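Local structure of UTP-glucose-1-phosphate uridylyltransferase 2 (3GUE) at residues 446-452 with 467-473; 10-15 with 172-176; 88-92 with 417-421. The protein probably catalyses the transfer of a uridylyl group from UTP to glucose 1-phosphate, giving UDP-glucose and diphosphate. All coordinates share one frame. Residue numbers count along the deposited sequence, not the author numbering.

Interaction 1 of 3, residues 446-452 with 467-473; sequences VEFGADV and PLIIGSG. Unlike the reference sequence in segment 467-473: Ser472 (reference Asn).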
loop_
_atom_site.group_PDB
_atom_site.type_symbol
_atom_site.label_atom_id
_atom_site.label_comp_id
_atom_site.label_asym_id
_atom_site.label_seq_id
_atom_site.Cartn_x
_atom_site.Cartn_y
_atom_site.Cartn_z
ATOM N N VAL A 446 -18.268 -20.972 4.409
ATOM C CA VAL A 446 -17.682 -21.483 5.653
ATOM C C VAL A 446 -17.781 -20.393 6.702
ATOM O O VAL A 446 -17.609 -19.201 6.407
ATOM C CB VAL A 446 -16.185 -21.960 5.454
ATOM C CG1 VAL A 446 -15.444 -22.148 6.756
ATOM C CG2 VAL A 446 -16.107 -23.241 4.607
ATOM N N GLU A 447 -18.076 -20.816 7.930
ATOM C CA GLU A 447 -18.301 -19.903 9.051
ATOM C C GLU A 447 -17.633 -20.419 10.340
ATOM O O GLU A 447 -18.082 -21.413 10.919
ATOM C CB GLU A 447 -19.802 -19.690 9.262
ATOM C CG GLU A 447 -20.529 -18.884 8.155
ATOM C CD GLU A 447 -22.004 -18.667 8.439
ATOM O OE1 GLU A 447 -22.439 -18.764 9.615
ATOM O OE2 GLU A 447 -22.747 -18.391 7.474
ATOM N N PHE A 448 -16.557 -19.751 10.760
ATOM C CA PHE A 448 -15.920 -20.011 12.060
ATOM C C PHE A 448 -16.818 -19.566 13.188
ATOM O O PHE A 448 -17.468 -18.529 13.090
ATOM C CB PHE A 448 -14.575 -19.279 12.198
ATOM C CG PHE A 448 -13.489 -19.845 11.338
ATOM C CD1 PHE A 448 -12.870 -21.054 11.676
ATOM C CD2 PHE A 448 -13.093 -19.183 10.182
ATOM C CE1 PHE A 448 -11.867 -21.593 10.869
ATOM C CE2 PHE A 448 -12.071 -19.713 9.351
ATOM C CZ PHE A 448 -11.465 -20.916 9.696
ATOM N N GLY A 449 -16.854 -20.377 14.245
ATOM C CA GLY A 449 -17.416 -19.986 15.521
ATOM C C GLY A 449 -16.262 -19.571 16.419
ATOM O O GLY A 449 -15.216 -19.118 15.934
ATOM N N ALA A 450 -16.445 -19.761 17.723
ATOM C CA ALA A 450 -15.547 -19.212 18.737
ATOM C C ALA A 450 -14.411 -20.157 19.160
ATOM O O ALA A 450 -14.545 -21.393 19.134
ATOM C CB ALA A 450 -16.360 -18.719 19.965
ATOM N N ASP A 451 -13.285 -19.537 19.507
ATOM C CA ASP A 451 -12.062 -20.202 19.994
ATOM C C ASP A 451 -11.619 -21.421 19.166
ATOM O O ASP A 451 -11.131 -22.414 19.699
ATOM C CB ASP A 451 -12.186 -20.503 21.495
ATOM C CG ASP A 451 -12.601 -19.270 22.297
ATOM O OD1 ASP A 451 -11.736 -18.646 22.953
ATOM O OD2 ASP A 451 -13.794 -18.903 22.245
ATOM N N VAL A 452 -11.802 -21.330 17.856
ATOM C CA VAL A 452 -11.243 -22.296 16.910
ATOM C C VAL A 452 -9.730 -22.112 16.774
ATOM O O VAL A 452 -9.242 -21.011 16.600
ATOM C CB VAL A 452 -11.962 -22.214 15.538
ATOM C CG1 VAL A 452 -11.280 -23.080 14.498
ATOM C CG2 VAL A 452 -13.411 -22.658 15.703
ATOM N N PRO A 467 -24.103 -22.982 4.592
ATOM C CA PRO A 467 -22.788 -22.735 5.180
ATOM C C PRO A 467 -22.300 -23.857 6.093
ATOM O O PRO A 467 -23.069 -24.419 6.866
ATOM C CB PRO A 467 -22.999 -21.449 5.985
ATOM C CG PRO A 467 -24.057 -20.738 5.237
ATOM C CD PRO A 467 -25.008 -21.833 4.795
ATOM N N LEU A 468 -21.022 -24.182 5.960
ATOM C CA LEU A 468 -20.318 -25.067 6.876
ATOM C C LEU A 468 -19.903 -24.307 8.143
ATOM O O LEU A 468 -19.053 -23.394 8.103
ATOM C CB LEU A 468 -19.089 -25.658 6.169
ATOM C CG LEU A 468 -18.044 -26.520 6.889
ATOM C CD1 LEU A 468 -18.702 -27.750 7.519
ATOM C CD2 LEU A 468 -16.978 -26.950 5.901
ATOM N N ILE A 469 -20.504 -24.674 9.269
ATOM C CA ILE A 469 -20.140 -24.023 10.524
ATOM C C ILE A 469 -19.023 -24.821 11.161
ATOM O O ILE A 469 -19.095 -26.051 11.248
ATOM C CB ILE A 469 -21.335 -23.836 11.502
ATOM C CG1 ILE A 469 -22.383 -22.904 10.904
ATOM C CG2 ILE A 469 -20.864 -23.234 12.831
ATOM C CD1 ILE A 469 -23.728 -23.180 11.399
ATOM N N ILE A 470 -17.970 -24.122 11.564
ATOM C CA ILE A 470 -16.909 -24.766 12.322
ATOM C C ILE A 470 -17.184 -24.545 13.817
ATOM O O ILE A 470 -17.033 -23.436 14.336
ATOM C CB ILE A 470 -15.465 -24.303 11.884
ATOM C CG1 ILE A 470 -15.270 -24.399 10.354
ATOM C CG2 ILE A 470 -14.390 -25.090 12.648
ATOM C CD1 ILE A 470 -15.479 -25.824 9.733
ATOM N N GLY A 471 -17.605 -25.609 14.488
ATOM C CA GLY A 471 -17.989 -25.557 15.906
ATOM C C GLY A 471 -17.003 -24.808 16.790
ATOM O O GLY A 471 -15.788 -24.838 16.562
ATOM N N SER A 472 -17.524 -24.128 17.800
ATOM C CA SER A 472 -16.684 -23.426 18.772
ATOM C C SER A 472 -15.733 -24.390 19.518
ATOM O O SER A 472 -16.128 -25.471 19.932
ATOM C CB SER A 472 -17.560 -22.618 19.738
ATOM O OG SER A 472 -18.359 -21.676 19.024
ATOM N N GLY A 473 -14.461 -24.019 19.624
ATOM C CA GLY A 473 -13.468 -24.849 20.309
ATOM C C GLY A 473 -12.841 -25.928 19.437
ATOM O O GLY A 473 -11.960 -26.654 19.894
HETATM O O HOH W 1 -9.563 -24.468 20.340
#
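Residues 446-452 and 467-473 lie on successive coils of the C-terminal parallel beta-helix, the domain known from eukaryotic UDP-glucose pyrophosphorylases. The strands 446-448 and 468-470 run parallel, their axes 4.6 Å apart at closest approach and 19° from alignment. The register is regular: Val446, Glu447 and Phe448 pair with Leu468, Ile469 and Ile470, so this step to the next coil is 22 residues.

Backbone hydrogen bonds set this register. Glu447 uses both its backbone polar groups, its N donating to Leu468 O (2.8 Å) and its O accepting from Ile470 N (2.8 Å). Gly449 N then donates to Ile470 O (3.1 Å). Past the strands, Gly473 N reaches Ala450 O at 2.7 Å, so the pairing continues into the turn.

Most apolar contacts are on the face that carries Val446, Phe448, Leu468 and Ile470. Val446 CG2 meets Leu468 CD2 at 4.0 Å, and Phe448 CD1 lies 4.2 Å from Ile470 CB. Ile460 of strand 458-462 and Leu426 of helix 420-427 pack on this same face. From the turn, Val452 CG2 adds a contact with Ile470 CG2 at 4.0 Å. Glu447 and Ile469 point to the opposite face.

The turn is tight. A CB on Gly449 would run into the Ser472 hydroxyl. Gly473 has a phi of 85°, and a CB there would press on the preceding carbonyl. One water donates to Asp451 O (2.7 Å) and weakly to Gly473 O (3.3 Å). Ser472, which replaces the asparagine of the reference sequence, accepts the Ala450 N hydrogen bond on its OG at 3.0 Å.

Interaction 2 of 3, residues 10-15 with 172-176; sequences GAALAC and NFFPV
Residues 10-15 form the first turns of helix 10-21, with regular helical backbone angles; Ala14 N donates to Gly10 O (3.0 Å) and Cys15 N to Ala11 O (3.1 Å). Against them lies 172-176, an irregular piece of chain. The CA atoms of Ala11 and Phe174 are 4.4 Å apart, and those of Cys15 and Pro175 5.7 Å. No hydrogen bond crosses between the segments.

Gly10 comes first, its C 3.5 Å from Phe174 CZ. Ala11 is central. Its CA sits over the face of the Phe174 ring in a CH-pi contact, 3.7 Å from the centroid and 15° off the normal. Its CB touches Phe174 CD2 (3.6 Å) and lies 3.5 Å from both Asn172 O and Phe173 O.

The loop makes its own turn before this ring. Asn172 (chi1 p) forms an Asx turn, with its OD1 accepting from Phe174 N at 3.1 Å. Phe173 has left-handed backbone angles (phi 64°, psi 12°), and its ring leads away from the helix. Phe174 (chi1 -88°) swings its ring to the helix. The loop lies between strands 165-169 and 186-187 of a small antiparallel sheet, so this is packing of the N-terminal helix on a connection of that sheet.

Ala14 points its CB at the loop, 3.6 Å from both Phe174 CD1 and Pro175 CD. Cys15 (chi1 m) places SG 3.6 Å from Pro175 CG, and its CA is 3.5 Å from the same CG. Helix 26-40 is also close: His36 NE2 hydrogen-bonds Phe173 O and its side chain touches Ala11 and Cys15.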
loop_
_atom_site.group_PDB
_atom_site.type_symbol
_atom_site.label_atom_id
_atom_site.label_comp_id
_atom_site.label_asym_id
_atom_site.label_seq_id
_atom_site.Cartn_x
_atom_site.Cartn_y
_atom_site.Cartn_z
ATOM N N GLY A 10 -9.650 14.464 -29.070
ATOM C CA GLY A 10 -10.930 14.873 -28.479
ATOM C C GLY A 10 -11.098 14.275 -27.083
ATOM O O GLY A 10 -11.650 14.940 -26.189
ATOM N N ALA A 11 -10.617 13.033 -26.909
ATOM C CA ALA A 11 -10.639 12.314 -25.610
ATOM C C ALA A 11 -9.807 13.012 -24.525
ATOM O O ALA A 11 -10.197 13.033 -23.353
ATOM C CB ALA A 11 -10.155 10.875 -25.776
ATOM N N ALA A 12 -8.670 13.561 -24.926
ATOM C CA ALA A 12 -7.752 14.271 -24.011
ATOM C C ALA A 12 -8.315 15.619 -23.613
ATOM O O ALA A 12 -8.288 16.012 -22.439
ATOM C CB ALA A 12 -6.372 14.417 -24.661
ATOM N N LEU A 13 -8.877 16.329 -24.588
ATOM C CA LEU A 13 -9.548 17.601 -24.331
ATOM C C LEU A 13 -10.755 17.438 -23.381
ATOM O O LEU A 13 -10.960 18.241 -22.444
ATOM C CB LEU A 13 -9.941 18.269 -25.676
ATOM C CG LEU A 13 -10.374 19.726 -25.599
ATOM C CD1 LEU A 13 -9.217 20.476 -24.992
ATOM C CD2 LEU A 13 -10.768 20.243 -27.015
ATOM N N ALA A 14 -11.540 16.383 -23.615
ATOM C CA ALA A 14 -12.610 16.005 -22.695
ATOM C C ALA A 14 -12.105 15.734 -21.255
ATOM O O ALA A 14 -12.742 16.201 -20.292
ATOM C CB ALA A 14 -13.412 14.785 -23.248
ATOM N N CYS A 15 -10.985 15.005 -21.112
ATOM C CA CYS A 15 -10.371 14.752 -19.793
ATOM C C CYS A 15 -9.897 16.076 -19.209
ATOM O O CYS A 15 -10.066 16.326 -18.019
ATOM C CB CYS A 15 -9.185 13.760 -19.831
ATOM S SG CYS A 15 -9.582 12.083 -20.421
ATOM N N ASN A 172 -12.809 4.297 -26.279
ATOM C CA ASN A 172 -12.503 5.589 -26.919
ATOM C C ASN A 172 -11.677 6.580 -26.079
ATOM O O ASN A 172 -11.434 7.718 -26.513
ATOM C CB ASN A 172 -13.785 6.248 -27.524
ATOM C CG ASN A 172 -14.782 6.755 -26.466
ATOM O OD1 ASN A 172 -14.444 7.007 -25.308
ATOM N ND2 ASN A 172 -16.011 6.912 -26.873
ATOM N N PHE A 173 -11.305 6.161 -24.873
ATOM C CA PHE A 173 -10.451 6.938 -23.931
ATOM C C PHE A 173 -11.033 8.264 -23.397
ATOM O O PHE A 173 -10.326 9.064 -22.780
ATOM C CB PHE A 173 -9.008 7.099 -24.476
ATOM C CG PHE A 173 -8.413 5.798 -24.999
ATOM C CD1 PHE A 173 -7.826 4.884 -24.124
ATOM C CD2 PHE A 173 -8.482 5.472 -26.362
ATOM C CE1 PHE A 173 -7.291 3.677 -24.601
ATOM C CE2 PHE A 173 -7.950 4.246 -26.850
ATOM C CZ PHE A 173 -7.358 3.363 -25.958
ATOM N N PHE A 174 -12.320 8.475 -23.630
ATOM C CA PHE A 174 -13.030 9.625 -23.045
ATOM C C PHE A 174 -13.232 9.415 -21.554
ATOM O O PHE A 174 -13.308 8.286 -21.126
ATOM C CB PHE A 174 -14.369 9.822 -23.740
ATOM C CG PHE A 174 -14.280 10.707 -24.970
ATOM C CD1 PHE A 174 -14.806 11.992 -24.953
ATOM C CD2 PHE A 174 -13.658 10.245 -26.131
ATOM C CE1 PHE A 174 -14.715 12.818 -26.095
ATOM C CE2 PHE A 174 -13.548 11.045 -27.272
ATOM C CZ PHE A 174 -14.065 12.341 -27.252
ATOM N N PRO A 175 -13.338 10.492 -20.754
ATOM C CA PRO A 175 -13.701 10.177 -19.361
ATOM C C PRO A 175 -15.086 9.524 -19.320
ATOM O O PRO A 175 -16.012 9.927 -20.049
ATOM C CB PRO A 175 -13.787 11.558 -18.683
ATOM C CG PRO A 175 -13.091 12.492 -19.589
ATOM C CD PRO A 175 -13.235 11.937 -20.983
ATOM N N VAL A 176 -15.207 8.528 -18.454
ATOM C CA VAL A 176 -16.427 7.772 -18.287
ATOM C C VAL A 176 -17.476 8.659 -17.629
ATOM O O VAL A 176 -17.157 9.579 -16.872
ATOM C CB VAL A 176 -16.164 6.445 -17.509
ATOM C CG1 VAL A 176 -15.848 6.700 -16.030
ATOM C CG2 VAL A 176 -17.310 5.425 -17.703
#

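Interaction 3 of 3, residues 88-92 with 417-421; sequences TGMGL and YKMID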
loop_
_atom_site.group_PDB
_atom_site.type_symbol
_atom_site.label_atom_id
_atom_site.label_comp_id
_atom_site.label_asym_id
_atom_site.label_seq_id
_atom_site.Cartn_x
_atom_site.Cartn_y
_atom_site.Cartn_z
ATOM N N THR A 88 -10.934 -0.829 -3.220
ATOM C CA THR A 88 -11.974 -1.434 -4.048
ATOM C C THR A 88 -11.791 -2.950 -4.128
ATOM O O THR A 88 -12.774 -3.688 -4.150
ATOM C CB THR A 88 -12.047 -0.785 -5.433
ATOM O OG1 THR A 88 -10.799 -0.974 -6.106
ATOM C CG2 THR A 88 -12.329 0.722 -5.318
ATOM N N GLY A 89 -10.528 -3.390 -4.123
ATOM C CA GLY A 89 -10.137 -4.802 -4.029
ATOM C C GLY A 89 -10.810 -5.568 -2.891
ATOM O O GLY A 89 -11.157 -6.744 -3.052
ATOM N N MET A 90 -10.987 -4.909 -1.743
ATOM C CA MET A 90 -11.749 -5.488 -0.622
ATOM C C MET A 90 -13.214 -5.030 -0.555
ATOM O O MET A 90 -13.894 -5.286 0.421
ATOM C CB MET A 90 -11.044 -5.227 0.705
ATOM C CG MET A 90 -9.764 -6.017 0.839
ATOM S SD MET A 90 -8.719 -5.324 2.107
ATOM C CE MET A 90 -9.691 -5.654 3.576
ATOM N N GLY A 91 -13.687 -4.357 -1.599
ATOM C CA GLY A 91 -15.094 -3.964 -1.706
ATOM C C GLY A 91 -15.494 -2.771 -0.852
ATOM O O GLY A 91 -16.644 -2.675 -0.392
ATOM N N LEU A 92 -14.548 -1.859 -0.652
ATOM C CA LEU A 92 -14.776 -0.639 0.128
ATOM C C LEU A 92 -14.979 0.562 -0.779
ATOM O O LEU A 92 -14.489 0.593 -1.913
ATOM C CB LEU A 92 -13.576 -0.369 1.037
ATOM C CG LEU A 92 -13.079 -1.490 1.952
ATOM C CD1 LEU A 92 -11.941 -0.989 2.800
ATOM C CD2 LEU A 92 -14.185 -2.050 2.812
ATOM N N TYR A 417 -15.032 -14.501 -0.446
ATOM C CA TYR A 417 -14.324 -13.824 0.666
ATOM C C TYR A 417 -13.557 -12.583 0.269
ATOM O O TYR A 417 -12.835 -11.994 1.085
ATOM C CB TYR A 417 -13.386 -14.821 1.358
ATOM C CG TYR A 417 -14.153 -16.021 1.863
ATOM C CD1 TYR A 417 -15.137 -15.863 2.837
ATOM C CD2 TYR A 417 -13.948 -17.288 1.327
ATOM C CE1 TYR A 417 -15.866 -16.945 3.300
ATOM C CE2 TYR A 417 -14.689 -18.375 1.767
ATOM C CZ TYR A 417 -15.648 -18.194 2.752
ATOM O OH TYR A 417 -16.370 -19.256 3.209
ATOM N N LYS A 418 -13.698 -12.204 -0.993
ATOM C CA LYS A 418 -12.859 -11.169 -1.559
ATOM C C LYS A 418 -13.425 -9.829 -1.103
ATOM O O LYS A 418 -12.672 -8.942 -0.673
ATOM C CB LYS A 418 -12.768 -11.328 -3.079
ATOM C CG LYS A 418 -12.399 -10.048 -3.826
ATOM C CD LYS A 418 -11.836 -10.327 -5.206
ATOM C CE LYS A 418 -11.282 -9.048 -5.798
ATOM N NZ LYS A 418 -10.436 -8.284 -4.830
ATOM N N MET A 419 -14.751 -9.720 -1.152
ATOM C CA MET A 419 -15.464 -8.544 -0.677
ATOM C C MET A 419 -15.661 -8.634 0.827
ATOM O O MET A 419 -15.877 -9.734 1.360
ATOM C CB MET A 419 -16.800 -8.404 -1.391
ATOM C CG MET A 419 -16.735 -8.294 -2.940
ATOM S SD MET A 419 -16.061 -6.746 -3.618
ATOM C CE MET A 419 -14.348 -7.238 -3.837
ATOM N N ILE A 420 -15.579 -7.489 1.517
ATOM C CA ILE A 420 -15.569 -7.518 2.993
ATOM C C ILE A 420 -16.864 -8.095 3.557
ATOM O O ILE A 420 -16.855 -8.736 4.610
ATOM C CB ILE A 420 -15.199 -6.149 3.686
ATOM C CG1 ILE A 420 -15.286 -6.322 5.216
ATOM C CG2 ILE A 420 -16.121 -5.057 3.260
ATOM C CD1 ILE A 420 -14.155 -5.769 6.023
ATOM N N ASP A 421 -17.961 -7.869 2.834
ATOM C CA ASP A 421 -19.256 -8.462 3.128
ATOM C C ASP A 421 -19.243 -9.987 3.157
ATOM O O ASP A 421 -19.933 -10.602 3.970
ATOM C CB ASP A 421 -20.266 -8.011 2.070
ATOM C CG ASP A 421 -21.661 -8.102 2.555
ATOM O OD1 ASP A 421 -21.967 -7.391 3.545
ATOM O OD2 ASP A 421 -22.453 -8.881 1.958
#
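Ile420 points toward the loop 88-92 and lays its CG2 on Leu92 CD2 at 3.6 Å. It is the most extensively covered residue of the contact, with 66 Å² buried by 88-92. Leu381 of helix 378-385 touches both Ile420 and Met90, so it spans the two segments.

Two hydrogen bonds join the segments, and both end on carbonyls of the loop. Ile420 N donates to Met90 O at 3.0 Å. Met419 is the N-cap residue of helix 420-427, so Ile420 N sits at the helix start, where amides lack acceptors from a preceding turn. The second bond, Lys418 NZ to Gly89 O, is very short at 2.5 Å. A CA-H...O contact from Met90 CA to Lys418 O (3.6 Å) lies alongside.

Met419 folds over the glycines. Its CE is 3.3 Å from Gly89 O, and its SD is 3.5 Å from Gly91 CA. Gly91 has a positive phi (77°), and a CB there would clash with that sulfur. Within the loop, Gly91 N bonds back to Thr88 O (2.8 Å), which closes a tight turn.

The contact lies beside the nucleotide-sugar site. Met90 touches Lys96, predicted to bind UTP, and its side chain lies about 8 Å from bound UDP-glucose. The segment 88-92 is part of the glycine-rich nucleotide-binding loop of the UDP-glucose pyrophosphorylase family, held here by the start of helix 420-427.

In the fold
From the N terminus, helix 10-21 opens interaction 2. The chain then passes strand 77-83 and opens interaction 3 at 88-92. Interaction 2 closes at 172-176, before interaction 3 closes at 417-421, so the two cross. Interaction 2 ties the N-terminal helix to the small antiparallel sheet. Interaction 3 joins the GT-A-type catalytic domain to the start of helix 420-427, which lies between the first two strands of the C-terminal parallel sheet. Interaction 1 follows in series and closes one short coil of the beta-helix. It touches interaction 3 where Tyr417 OH takes a weak hydrogen bond from Val446 N. Interaction 2 stays apart, its centre about 50 Å from that of interaction 1.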